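ML032222a iGluR (Mnemiopsis leidyi, PDB 4YKI) binds glycine in the ligand-binding domain of a ctenophore ionotropic glutamate receptor subunit, which probably couples agonist binding to opening of an ion channel. Local coordinates at residues B[39-44]-B[242-247]; B[74-79]-B[88-93]; B[79-84]-B[100-105]; B[122-125]-B[129-132]; B[148-153]-B[159-164]. All coordinates share one frame; numbering follows the deposited sequence. Where two conformers were deposited one is given.

Contact 1: residues B[39-44]-B[242-247]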
# COMPACT_ATOMS: atom_id res chain seq x y z
N ASN B 39 -10.10 9.10 13.03
CA ASN B 39 -10.97 10.24 13.24
C ASN B 39 -10.39 11.51 12.63
O ASN B 39 -11.10 12.29 12.00
CB ASN B 39 -11.27 10.46 14.72
CG ASN B 39 -12.27 11.57 14.92
OD1 ASN B 39 -13.42 11.48 14.49
ND2 ASN B 39 -11.85 12.64 15.57
N ASP B 40 -9.09 11.74 12.83
CA ASP B 40 -8.44 12.92 12.25
C ASP B 40 -8.52 12.90 10.72
O ASP B 40 -8.71 13.93 10.10
CB ASP B 40 -6.97 13.02 12.70
CG ASP B 40 -6.80 13.49 14.13
OD1 ASP B 40 -7.78 13.94 14.76
OD2 ASP B 40 -5.65 13.44 14.59
N MET B 41 -8.37 11.72 10.11
CA MET B 41 -8.54 11.57 8.67
C MET B 41 -9.97 11.93 8.23
O MET B 41 -10.15 12.66 7.26
CB MET B 41 -8.21 10.14 8.25
CG MET B 41 -6.75 9.78 8.44
SD MET B 41 -6.38 8.03 8.33
CE MET B 41 -6.75 7.67 6.60
N VAL B 42 -10.96 11.42 8.96
CA VAL B 42 -12.37 11.66 8.63
C VAL B 42 -12.71 13.14 8.76
O VAL B 42 -13.40 13.70 7.91
CB VAL B 42 -13.30 10.81 9.51
CG1 VAL B 42 -14.75 11.26 9.38
CG2 VAL B 42 -13.18 9.34 9.17
N VAL B 43 -12.23 13.78 9.82
CA VAL B 43 -12.49 15.19 10.02
C VAL B 43 -11.97 16.00 8.83
O VAL B 43 -12.66 16.87 8.30
CB VAL B 43 -11.86 15.71 11.34
CG1 VAL B 43 -11.84 17.22 11.40
CG2 VAL B 43 -12.61 15.16 12.55
N LYS B 44 -10.74 15.74 8.41
CA LYS B 44 -10.18 16.45 7.27
C LYS B 44 -10.93 16.17 5.97
O LYS B 44 -11.18 17.08 5.19
CB LYS B 44 -8.70 16.10 7.13
CG LYS B 44 -7.90 17.00 6.21
CD LYS B 44 -7.86 18.46 6.66
CE LYS B 44 -7.16 18.63 8.02
NZ LYS B 44 -6.90 20.06 8.41
N ASP B 242 1.69 9.96 7.67
CA ASP B 242 2.86 9.74 8.51
C ASP B 242 2.81 10.65 9.75
O ASP B 242 3.14 10.22 10.85
CB ASP B 242 4.16 9.98 7.73
CG ASP B 242 4.48 8.88 6.73
OD1 ASP B 242 3.97 7.76 6.86
OD2 ASP B 242 5.28 9.12 5.81
N ILE B 243 2.42 11.90 9.56
CA ILE B 243 2.29 12.83 10.69
C ILE B 243 1.26 12.31 11.71
O ILE B 243 1.49 12.38 12.92
CB ILE B 243 1.97 14.23 10.18
CG1 ILE B 243 3.24 14.83 9.55
CG2 ILE B 243 1.41 15.15 11.29
CD1 ILE B 243 3.02 16.06 8.68
N LEU B 244 0.15 11.78 11.24
CA LEU B 244 -0.86 11.24 12.17
C LEU B 244 -0.38 9.99 12.89
O LEU B 244 -0.70 9.81 14.07
CB LEU B 244 -2.15 10.93 11.44
CG LEU B 244 -2.94 12.13 10.92
CD1 LEU B 244 -4.19 11.64 10.22
CD2 LEU B 244 -3.29 13.15 12.02
N TRP B 245 0.35 9.11 12.21
CA TRP B 245 0.87 7.93 12.89
C TRP B 245 1.84 8.36 14.01
O TRP B 245 1.83 7.83 15.11
CB TRP B 245 1.55 6.98 11.92
CG TRP B 245 2.09 5.76 12.59
CD1 TRP B 245 3.39 5.44 12.74
CD2 TRP B 245 1.35 4.69 13.19
NE1 TRP B 245 3.52 4.25 13.39
CE2 TRP B 245 2.28 3.78 13.69
CE3 TRP B 245 -0.02 4.43 13.37
CZ2 TRP B 245 1.90 2.62 14.35
CZ3 TRP B 245 -0.39 3.26 14.04
CH2 TRP B 245 0.57 2.37 14.50
N GLU B 246 2.70 9.34 13.72
CA GLU B 246 3.60 9.87 14.75
C GLU B 246 2.82 10.48 15.92
O GLU B 246 3.19 10.29 17.08
CB GLU B 246 4.54 10.90 14.12
CG GLU B 246 5.44 11.64 15.11
CD GLU B 246 6.55 10.77 15.68
OE1 GLU B 246 6.71 9.62 15.21
OE2 GLU B 246 7.27 11.25 16.58
N LYS B 247 1.77 11.23 15.62
CA LYS B 247 0.94 11.84 16.66
C LYS B 247 0.32 10.81 17.59
O LYS B 247 0.33 10.98 18.81
CB LYS B 247 -0.18 12.64 16.01
CG LYS B 247 -1.21 13.20 17.00
CD LYS B 247 -2.26 14.03 16.28
CE LYS B 247 -3.38 14.43 17.22
NZ LYS B 247 -4.46 15.18 16.49
O HOH W 1 -7.00 16.05 16.41
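D40 and K247 supply the polar half of this helix-helix contact. The two side chains come from opposite directions, and K247 NZ donates to D40 OD2 over 2.8 Å in a salt bridge. It meets that oxygen on the syn side, 23° out of the carboxylate plane. K247 reaches so far because its CG stands anti to the backbone N (chi1 173°) and the rest of the chain is fully extended. One water closes a small ring with the pair: it donates to D40 OD1 at 2.8 Å and accepts from K247 NZ at 2.7 Å. Since W248 NE1 also bonds to D40 OD2, both carboxylate oxygens are engaged and the group is fixed in rotation, an arrangement that probably favours its charged form.

The apolar half lies beneath. L244 points into the space between the helices, and its two methyls divide the work. CD1 rests on M41 CG at 3.6 Å, while CD2 lies 3.7 Å from D40 CB and thus under the acid's stem. M41 itself bends at chi3 and continues toward L232 and F108, deeper in the lobe.

The short axes stay 11.1 Å apart at an angle of 140°, and L244 and the extended K247 bridge the distance to M41 and D40. Such a buried leucine beneath a solvent-side ion pair joins helix 37-49 to the C-terminal helix 240-248 within one lobe of the bilobed, periplasmic-binding-protein-like domain.

Contact 2: residues B[74-79]-B[88-93]. With GLY (glycine), chain E.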
# COMPACT_ATOMS: atom_id res chain seq x y z
N ASN B 74 -20.80 -10.72 8.89
CA ASN B 74 -21.10 -10.08 10.16
C ASN B 74 -20.26 -8.81 10.31
O ASN B 74 -19.61 -8.37 9.36
CB ASN B 74 -20.94 -11.07 11.33
CG ASN B 74 -19.55 -11.58 11.50
OD1 ASN B 74 -18.59 -11.07 10.92
ND2 ASN B 74 -19.42 -12.61 12.33
N GLY B 75 -20.33 -8.19 11.48
CA GLY B 75 -19.48 -7.05 11.79
C GLY B 75 -19.75 -5.82 10.96
O GLY B 75 -20.83 -5.60 10.41
N MET B 76 -18.73 -4.99 10.84
CA MET B 76 -18.83 -3.76 10.05
C MET B 76 -19.08 -4.08 8.58
O MET B 76 -19.75 -3.32 7.91
CB MET B 76 -17.57 -2.90 10.22
CG MET B 76 -17.49 -2.24 11.60
SD MET B 76 -16.00 -1.23 11.85
CE MET B 76 -14.84 -2.55 12.12
N ILE B 77 -18.52 -5.18 8.09
CA ILE B 77 -18.75 -5.57 6.70
C ILE B 77 -20.25 -5.76 6.46
O ILE B 77 -20.81 -5.24 5.49
CB ILE B 77 -18.00 -6.87 6.33
CG1 ILE B 77 -16.48 -6.75 6.55
CG2 ILE B 77 -18.30 -7.24 4.88
CD1 ILE B 77 -15.76 -5.76 5.68
N ARG B 78 -20.92 -6.50 7.34
CA ARG B 78 -22.35 -6.75 7.19
C ARG B 78 -23.16 -5.46 7.24
O ARG B 78 -24.09 -5.29 6.46
CB ARG B 78 -22.84 -7.75 8.26
CG ARG B 78 -24.32 -8.06 8.22
CD ARG B 78 -24.80 -8.68 6.92
NE ARG B 78 -26.21 -9.07 7.01
CZ ARG B 78 -26.66 -10.21 7.54
NH1 ARG B 78 -25.83 -11.13 8.01
NH2 ARG B 78 -27.96 -10.41 7.60
N ASP B 79 -22.80 -4.55 8.14
CA ASP B 79 -23.53 -3.29 8.23
C ASP B 79 -23.41 -2.51 6.92
O ASP B 79 -24.36 -1.86 6.49
CB ASP B 79 -23.01 -2.44 9.38
CG ASP B 79 -23.59 -2.80 10.74
OD1 ASP B 79 -24.38 -3.75 10.86
OD2 ASP B 79 -23.18 -2.10 11.70
N ILE B 88 -16.61 2.19 5.71
CA ILE B 88 -16.03 1.67 6.95
C ILE B 88 -14.75 2.45 7.18
O ILE B 88 -13.79 2.33 6.39
CB ILE B 88 -15.78 0.17 6.88
CG1 ILE B 88 -17.10 -0.59 6.62
CG2 ILE B 88 -15.11 -0.30 8.17
CD1 ILE B 88 -16.89 -2.08 6.32
N ALA B 89 -14.74 3.30 8.22
CA ALA B 89 -13.62 4.17 8.56
C ALA B 89 -12.90 3.63 9.79
O ALA B 89 -13.28 3.92 10.93
CB ALA B 89 -14.11 5.58 8.78
N ILE B 90 -11.88 2.80 9.55
CA ILE B 90 -11.12 2.13 10.60
C ILE B 90 -9.85 1.61 9.92
O ILE B 90 -9.67 1.81 8.71
CB ILE B 90 -11.99 1.00 11.23
CG1 ILE B 90 -11.49 0.51 12.60
CG2 ILE B 90 -12.16 -0.16 10.23
CD1 ILE B 90 -11.15 1.59 13.61
N ASP B 91 -8.97 0.97 10.68
CA ASP B 91 -7.91 0.17 10.08
C ASP B 91 -8.51 -1.12 9.54
O ASP B 91 -8.46 -2.16 10.19
CB ASP B 91 -6.80 -0.11 11.09
CG ASP B 91 -7.27 -0.82 12.36
OD1 ASP B 91 -8.29 -0.40 12.96
OD2 ASP B 91 -6.56 -1.79 12.76
N LEU B 92 -9.07 -1.04 8.34
CA LEU B 92 -9.75 -2.20 7.75
C LEU B 92 -8.76 -2.94 6.86
O LEU B 92 -8.34 -2.44 5.81
CB LEU B 92 -11.00 -1.83 6.95
CG LEU B 92 -11.89 -3.02 6.57
CD1 LEU B 92 -12.54 -3.67 7.79
CD2 LEU B 92 -12.93 -2.58 5.58
N SER B 93 -8.40 -4.16 7.27
CA SER B 93 -7.41 -4.94 6.53
C SER B 93 -7.97 -5.44 5.21
O SER B 93 -9.13 -5.84 5.11
CB SER B 93 -6.97 -6.11 7.36
OG SER B 93 -6.49 -5.63 8.60
N GLY E . -7.84 -4.64 11.51
CA GLY E . -8.72 -5.81 11.78
C GLY E . -9.59 -6.20 10.61
O GLY E . -10.27 -7.24 10.73
OXT GLY E . -9.61 -5.48 9.59
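M76 lays its thioether over I88: SD sits 3.9 Å from I88 CG2, with M76 CB close to the same methyl. The M76 chain then bends at chi3 (-77°), which turns CE away from I88 and sets it 4.1 Å from I90 CG2, the two side chains crossing at about a right angle. I88 answers with its other branch. Its CD1 runs under the helix backbone, 3.5 Å from M76 O, and meets I77 CD1 at 3.9 Å. That same I77 methyl goes on to L92 CD2 at 4.3 Å, so three residues of 88-93 are covered by two consecutive helix residues. No hydrogen bond crosses between the segments, and every touching residue is buried.

The backbone of 91-93 also serves the agonist. The bound glycine's N donates to D91 O at 2.9 Å and more weakly to D91 OD2, while S93 N gives a nearly straight bond (174°) to its OXT at 2.9 Å. Carboxylate and amino group are therefore both read by strand backbone, and R98, H145 and E188 add further hydrogen bonds.

The chain turns a corner at I90, which passes it from strand 87-89, on the edge of the parallel sheet beside 9-13, to strand 91-93, which pairs with 202-218. Helix 75-81 packs across this corner, and helix 37-49 meets A89 from the opposite direction.

Contact 3: residues B[79-84]-B[100-105]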
# COMPACT_ATOMS: atom_id res chain seq x y z
N ASP B 79 -22.80 -4.55 8.14
CA ASP B 79 -23.53 -3.29 8.23
C ASP B 79 -23.41 -2.51 6.92
O ASP B 79 -24.36 -1.86 6.49
CB ASP B 79 -23.01 -2.44 9.38
CG ASP B 79 -23.59 -2.80 10.74
OD1 ASP B 79 -24.38 -3.75 10.86
OD2 ASP B 79 -23.18 -2.10 11.70
N LEU B 80 -22.22 -2.53 6.31
CA LEU B 80 -22.03 -1.86 5.02
C LEU B 80 -22.90 -2.51 3.93
O LEU B 80 -23.59 -1.82 3.20
CB LEU B 80 -20.54 -1.91 4.65
CG LEU B 80 -20.12 -1.10 3.43
CD1 LEU B 80 -20.28 0.38 3.69
CD2 LEU B 80 -18.69 -1.39 3.08
N LEU B 81 -22.87 -3.84 3.84
CA LEU B 81 -23.68 -4.57 2.86
C LEU B 81 -25.16 -4.31 3.03
O LEU B 81 -25.90 -4.28 2.05
CB LEU B 81 -23.41 -6.06 2.96
CG LEU B 81 -22.00 -6.48 2.51
CD1 LEU B 81 -21.75 -7.93 2.83
CD2 LEU B 81 -21.78 -6.24 1.01
N ASP B 82 -25.59 -4.10 4.28
CA ASP B 82 -27.00 -3.88 4.58
C ASP B 82 -27.41 -2.41 4.50
O ASP B 82 -28.53 -2.07 4.85
CB ASP B 82 -27.32 -4.38 5.99
CG ASP B 82 -27.35 -5.90 6.09
OD1 ASP B 82 -27.34 -6.59 5.05
OD2 ASP B 82 -27.36 -6.38 7.23
N ASP B 83 -26.51 -1.54 4.04
CA ASP B 83 -26.77 -0.11 3.85
C ASP B 83 -27.03 0.61 5.16
O ASP B 83 -27.64 1.66 5.17
CB ASP B 83 -27.94 0.11 2.87
CG ASP B 83 -28.12 1.57 2.45
OD1 ASP B 83 -27.11 2.27 2.13
OD2 ASP B 83 -29.29 2.03 2.43
N LYS B 84 -26.53 0.07 6.26
CA LYS B 84 -26.52 0.82 7.51
C LYS B 84 -25.41 1.88 7.52
O LYS B 84 -25.53 2.91 8.21
CB LYS B 84 -26.36 -0.14 8.70
CG LYS B 84 -27.59 -1.03 8.86
CD LYS B 84 -27.51 -1.96 10.05
CE LYS B 84 -28.81 -2.76 10.23
NZ LYS B 84 -28.63 -3.83 11.23
N SER B 100 -14.46 -9.91 -2.25
CA SER B 100 -15.53 -10.55 -3.03
C SER B 100 -16.90 -9.91 -2.77
O SER B 100 -17.82 -10.10 -3.57
CB SER B 100 -15.57 -12.05 -2.75
OG SER B 100 -16.19 -12.32 -1.51
N ALA B 101 -17.02 -9.13 -1.69
CA ALA B 101 -18.29 -8.53 -1.26
C ALA B 101 -18.30 -7.02 -1.29
O ALA B 101 -19.35 -6.43 -1.52
CB ALA B 101 -18.65 -9.01 0.14
N ILE B 102 -17.15 -6.39 -0.99
CA ILE B 102 -17.05 -4.93 -0.91
C ILE B 102 -15.81 -4.45 -1.66
O ILE B 102 -14.99 -5.26 -2.08
CB ILE B 102 -16.96 -4.43 0.58
CG1 ILE B 102 -15.66 -4.87 1.27
CG2 ILE B 102 -18.20 -4.90 1.37
CD1 ILE B 102 -15.28 -3.99 2.47
N ASP B 103 -15.70 -3.14 -1.83
CA ASP B 103 -14.50 -2.51 -2.35
C ASP B 103 -13.69 -1.92 -1.21
O ASP B 103 -14.17 -1.76 -0.07
CB ASP B 103 -14.85 -1.40 -3.34
CG ASP B 103 -15.27 -1.93 -4.72
OD1 ASP B 103 -15.11 -3.13 -5.01
OD2 ASP B 103 -15.74 -1.09 -5.51
N TYR B 104 -12.44 -1.60 -1.53
CA TYR B 104 -11.57 -0.85 -0.64
C TYR B 104 -11.21 0.48 -1.28
O TYR B 104 -11.10 0.58 -2.50
CB TYR B 104 -10.29 -1.62 -0.36
CG TYR B 104 -10.46 -2.83 0.52
CD1 TYR B 104 -10.49 -2.69 1.90
CD2 TYR B 104 -10.58 -4.11 -0.02
CE1 TYR B 104 -10.60 -3.79 2.71
CE2 TYR B 104 -10.68 -5.22 0.79
CZ TYR B 104 -10.71 -5.05 2.16
OH TYR B 104 -10.76 -6.16 2.94
N SER B 105 -10.96 1.46 -0.43
CA SER B 105 -10.33 2.71 -0.85
C SER B 105 -8.86 2.51 -1.18
O SER B 105 -8.28 1.47 -0.89
CB SER B 105 -10.43 3.75 0.26
OG SER B 105 -9.55 3.46 1.33
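A chi1 of -173° swings L80 CG to the far side from its own N, whereas in the neighbouring L81 CG lies opposite the carbonyl carbon; these different settings let consecutive leucines send their CD2 methyls to one target, I102 CG2. The distances are nearly equal, 3.9 Å from L80 CD2 and 3.8 Å from L81 CD2. I102 crosses both leucines at about a right angle, and its CG2 touches both CD2 methyls. CG2 is the branch of I102 turned to the helix, while the longer arm ending in CD1 continues to I77.

L81 also leans on A101, the residue before I102. Its CD2 lies 3.5 Å from A101 O, and its CD1 stands 4.2 Å from A101 CB. The contact is wholly apolar in its side chains, graded from buried L80 and I102 to exposed L81; W73 touches both L81 and A101 on this outer side.

Just past the leucines the helix stops. D83 takes a positive phi, allowing K84 N to bond to D79 O at 2.9 Å and D83 N to L80 O at 3.1 Å. This pair of bonds defines a Schellman motif, here closing helix 75-81 while its last turn packs on the segment that leads from helix 96-99 into strand 103-104.

Contact 4: residues B[122-125]-B[129-132]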
# COMPACT_ATOMS: atom_id res chain seq x y z
N THR B 122 11.22 -22.25 27.70
CA THR B 122 11.27 -22.51 26.28
C THR B 122 10.23 -21.62 25.60
O THR B 122 9.15 -21.35 26.13
CB THR B 122 10.97 -23.98 25.92
OG1 THR B 122 9.67 -24.34 26.39
CG2 THR B 122 12.02 -24.94 26.50
N THR B 123 10.58 -21.18 24.41
CA THR B 123 9.70 -20.30 23.66
C THR B 123 9.56 -20.86 22.24
O THR B 123 9.93 -21.99 21.98
CB THR B 123 10.22 -18.85 23.76
OG1 THR B 123 9.24 -17.92 23.28
CG2 THR B 123 11.51 -18.70 23.02
N LEU B 124 8.97 -20.09 21.35
CA LEU B 124 8.63 -20.59 20.02
C LEU B 124 9.24 -19.70 18.98
O LEU B 124 9.34 -18.50 19.18
CB LEU B 124 7.12 -20.60 19.82
CG LEU B 124 6.38 -21.42 20.87
CD1 LEU B 124 4.91 -21.16 20.81
CD2 LEU B 124 6.66 -22.89 20.69
N ASN B 125 9.61 -20.30 17.85
CA ASN B 125 10.25 -19.58 16.74
C ASN B 125 9.29 -19.28 15.57
O ASN B 125 9.52 -18.36 14.79
CB ASN B 125 11.44 -20.39 16.21
CG ASN B 125 12.51 -20.63 17.26
OD1 ASN B 125 12.87 -19.73 18.03
ND2 ASN B 125 13.02 -21.86 17.31
N GLU B 129 4.69 -24.23 15.16
CA GLU B 129 5.21 -25.03 16.26
C GLU B 129 4.20 -25.26 17.38
O GLU B 129 4.31 -26.22 18.14
CB GLU B 129 6.46 -24.36 16.85
CG GLU B 129 7.61 -24.36 15.87
CD GLU B 129 8.82 -23.56 16.33
OE1 GLU B 129 8.83 -23.06 17.47
OE2 GLU B 129 9.76 -23.44 15.51
N LEU B 130 3.21 -24.38 17.48
CA LEU B 130 2.17 -24.52 18.49
C LEU B 130 1.42 -25.85 18.39
O LEU B 130 0.92 -26.36 19.40
CB LEU B 130 1.19 -23.35 18.38
CG LEU B 130 1.73 -22.01 18.87
CD1 LEU B 130 0.90 -20.88 18.32
CD2 LEU B 130 1.78 -21.95 20.39
N LEU B 131 1.32 -26.40 17.18
CA LEU B 131 0.52 -27.60 16.94
C LEU B 131 1.14 -28.87 17.53
O LEU B 131 0.45 -29.88 17.68
CB LEU B 131 0.28 -27.80 15.44
CG LEU B 131 -0.50 -26.67 14.74
CD1 LEU B 131 -0.57 -26.91 13.23
CD2 LEU B 131 -1.90 -26.52 15.33
N ASP B 132 2.43 -28.81 17.86
CA ASP B 132 3.17 -29.99 18.30
C ASP B 132 3.61 -29.86 19.76
O ASP B 132 4.63 -30.43 20.14
CB ASP B 132 4.41 -30.18 17.41
CG ASP B 132 4.05 -30.51 15.97
OD1 ASP B 132 3.06 -31.23 15.75
OD2 ASP B 132 4.78 -30.05 15.06
O HOH W 2 9.44 -24.70 19.91
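Segment 122-125 runs without regular structure past the 3-10 segment that includes 129-131, L124 and E129 having the nearest CA atoms at 6.7 Å. E129 reaches back across this interval, its chain extended beyond CG, and its carboxylate ends at the backbone of N125. N125 N donates to E129 OE1 at 2.9 Å along a nearly straight line (170°), but it approaches from above the carboxylate plane, 39° out of it. A water donates to that same oxygen at 3.0 Å and makes a weaker bond to T123 O, so OE1 ties two successive backbone regions of the loop together. The second oxygen, OE2, lies 3.6 Å from N125 CB; the side-chain amide of N125 is turned 80° from the carboxylate plane.

L124 slides past E129 in the reverse direction, and its two methyls part. CD2 flanks the stem of the acid, 4.1 Å from E129 CB, whereas CD1 presses on L130 CD2 at 3.3 Å, tighter than usual for two carbons. These leucines cross at about a right angle.

The polar clasp thus lies on the outer side and the leucine pair on the inner side. Both leucines rest on V184 of strand 183-188 and on Y136, and L130 further meets L161, so the loop between strands 109-118 and 137-141 packs against strand 183-188 and helix 157-164.

Contact 5: residues B[148-153]-B[159-164]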
# COMPACT_ATOMS: atom_id res chain seq x y z
N THR B 148 -9.30 -14.80 9.25
CA THR B 148 -9.64 -15.05 7.85
C THR B 148 -8.41 -15.46 7.04
O THR B 148 -8.46 -16.43 6.27
CB THR B 148 -10.31 -13.82 7.24
OG1 THR B 148 -11.62 -13.68 7.79
CG2 THR B 148 -10.45 -13.96 5.74
N LEU B 149 -7.31 -14.75 7.22
CA LEU B 149 -6.10 -15.12 6.49
C LEU B 149 -5.60 -16.50 6.85
O LEU B 149 -5.19 -17.25 5.97
CB LEU B 149 -4.97 -14.11 6.70
CG LEU B 149 -5.11 -12.75 6.03
CD1 LEU B 149 -3.73 -12.04 6.08
CD2 LEU B 149 -5.64 -12.87 4.61
N LEU B 150 -5.60 -16.83 8.12
CA LEU B 150 -5.12 -18.15 8.51
C LEU B 150 -6.06 -19.26 8.00
O LEU B 150 -5.59 -20.32 7.60
CB LEU B 150 -4.92 -18.24 10.03
CG LEU B 150 -3.51 -17.79 10.49
CD1 LEU B 150 -3.21 -16.34 10.19
CD2 LEU B 150 -3.37 -18.06 11.97
N LYS B 151 -7.37 -18.99 7.99
CA LYS B 151 -8.34 -19.99 7.55
C LYS B 151 -8.38 -20.20 6.04
O LYS B 151 -8.87 -21.23 5.57
CB LYS B 151 -9.75 -19.63 8.05
CG LYS B 151 -9.97 -19.91 9.53
CD LYS B 151 -10.18 -21.40 9.79
CE LYS B 151 -11.61 -21.80 9.52
NZ LYS B 151 -11.84 -23.26 9.73
N THR B 152 -7.90 -19.21 5.29
CA THR B 152 -7.90 -19.27 3.83
C THR B 152 -6.49 -19.56 3.27
O THR B 152 -6.34 -19.79 2.08
CB THR B 152 -8.56 -18.00 3.20
OG1 THR B 152 -7.79 -16.83 3.49
CG2 THR B 152 -9.98 -17.80 3.74
N HIS B 153 -5.49 -19.64 4.14
CA HIS B 153 -4.10 -19.92 3.75
C HIS B 153 -4.05 -21.27 3.07
O HIS B 153 -4.75 -22.19 3.47
CB HIS B 153 -3.21 -19.95 4.98
CG HIS B 153 -1.75 -19.81 4.70
ND1 HIS B 153 -1.00 -20.80 4.11
CD2 HIS B 153 -0.88 -18.80 4.97
CE1 HIS B 153 0.25 -20.40 4.01
NE2 HIS B 153 0.35 -19.19 4.52
N SER B 159 -5.20 -23.25 9.19
CA SER B 159 -6.56 -23.50 9.63
C SER B 159 -6.59 -24.28 10.95
O SER B 159 -7.45 -24.03 11.80
CB SER B 159 -7.36 -24.26 8.56
OG SER B 159 -7.80 -23.41 7.53
N ARG B 160 -5.70 -25.25 11.10
CA ARG B 160 -5.59 -25.97 12.36
C ARG B 160 -5.34 -25.02 13.52
O ARG B 160 -5.91 -25.17 14.60
CB ARG B 160 -4.48 -27.01 12.35
CG ARG B 160 -4.75 -28.24 11.56
CD ARG B 160 -3.71 -29.32 11.84
NE ARG B 160 -3.71 -29.64 13.26
CZ ARG B 160 -2.78 -30.33 13.92
NH1 ARG B 160 -1.73 -30.84 13.28
NH2 ARG B 160 -2.91 -30.48 15.22
N LEU B 161 -4.45 -24.04 13.32
CA LEU B 161 -4.18 -23.07 14.38
C LEU B 161 -5.45 -22.38 14.82
O LEU B 161 -5.68 -22.17 16.01
CB LEU B 161 -3.18 -22.00 13.94
CG LEU B 161 -1.72 -22.39 13.94
CD1 LEU B 161 -0.90 -21.22 13.45
CD2 LEU B 161 -1.21 -22.84 15.31
N VAL B 162 -6.26 -21.96 13.87
CA VAL B 162 -7.49 -21.28 14.22
C VAL B 162 -8.44 -22.24 14.93
O VAL B 162 -8.96 -21.93 16.01
CB VAL B 162 -8.14 -20.67 12.98
CG1 VAL B 162 -9.54 -20.13 13.31
CG2 VAL B 162 -7.24 -19.57 12.43
N ASP B 163 -8.65 -23.41 14.34
CA ASP B 163 -9.66 -24.36 14.83
C ASP B 163 -9.33 -24.92 16.21
O ASP B 163 -10.23 -25.20 17.00
CB ASP B 163 -9.81 -25.53 13.84
CG ASP B 163 -10.41 -25.09 12.49
OD1 ASP B 163 -10.99 -23.99 12.40
OD2 ASP B 163 -10.30 -25.87 11.52
N GLU B 164 -8.04 -25.02 16.51
CA GLU B 164 -7.57 -25.65 17.74
C GLU B 164 -7.15 -24.63 18.79
O GLU B 164 -6.81 -25.01 19.91
CB GLU B 164 -6.45 -26.63 17.41
CG GLU B 164 -6.95 -27.80 16.56
CD GLU B 164 -5.86 -28.61 15.93
OE1 GLU B 164 -4.90 -28.96 16.64
OE2 GLU B 164 -5.95 -28.89 14.71
O HOH W 3 -5.56 -22.68 6.19
O HOH W 4 -10.53 -23.37 7.02
O HOH W 5 -11.09 -25.63 8.93
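K151 starts at a CB from which CG leaves beside the backbone N, then passes alongside V162: CG lies 3.8 Å from V162 CG1, and CD is at the same distance from that methyl. Bends at chi2 (-77°) and chi3 (-82°) fold the chain back over the neighbouring helix, so CE arrives 3.7 Å from D163 OD1. The tip, NZ, donates to D163 OD1 at 2.9 Å in a salt bridge, using the syn lone pair. A water extends this link, accepting from NZ at 2.6 Å and donating to D163 OD2, which makes a solvated ring around the ion pair.

Beneath the lysine, L150 CB meets the other methyl of V162, CG2, at 3.6 Å, and L150 CD2 approaches L161 CD1. S159 faces the end of helix 145-152; a water lies 2.7 Å from both its OG and L150 O.

The axes of the two short segments come within 8.1 Å, their N-to-C directions 123° apart, as the chain reverses between helix 145-152 and helix 157-164. V162 also touches V140 of strand 137-141, L161 O accepts from W138 NE1 of that strand, and L149 faces strand 202-218 and E237 of the second subunit.

In the fold
The five contacts divide between the two lobes that enclose the glycine. Contacts 2 and 3 are neighbours, their centres 8 Å apart: they share D79 and helix 75-81, and I77 CD1 meets I102 CD1 at 3.7 Å. Contact 2 itself supplies D91, L92 and S93 to the pocket. It also touches contact 1, where V42 CG2 lies 3.9 Å from A89 CB, so residues far apart in sequence build one continuous lobe. Contacts 4 and 5 belong to the other lobe and join through L131 CD2 and L161 CD2, 3.7 Å apart. The L150 side chain of contact 5 is about 12 Å from glycine; contact 4 has its centre about 17 Å from that of contact 5 and 38 Å from that of contact 1.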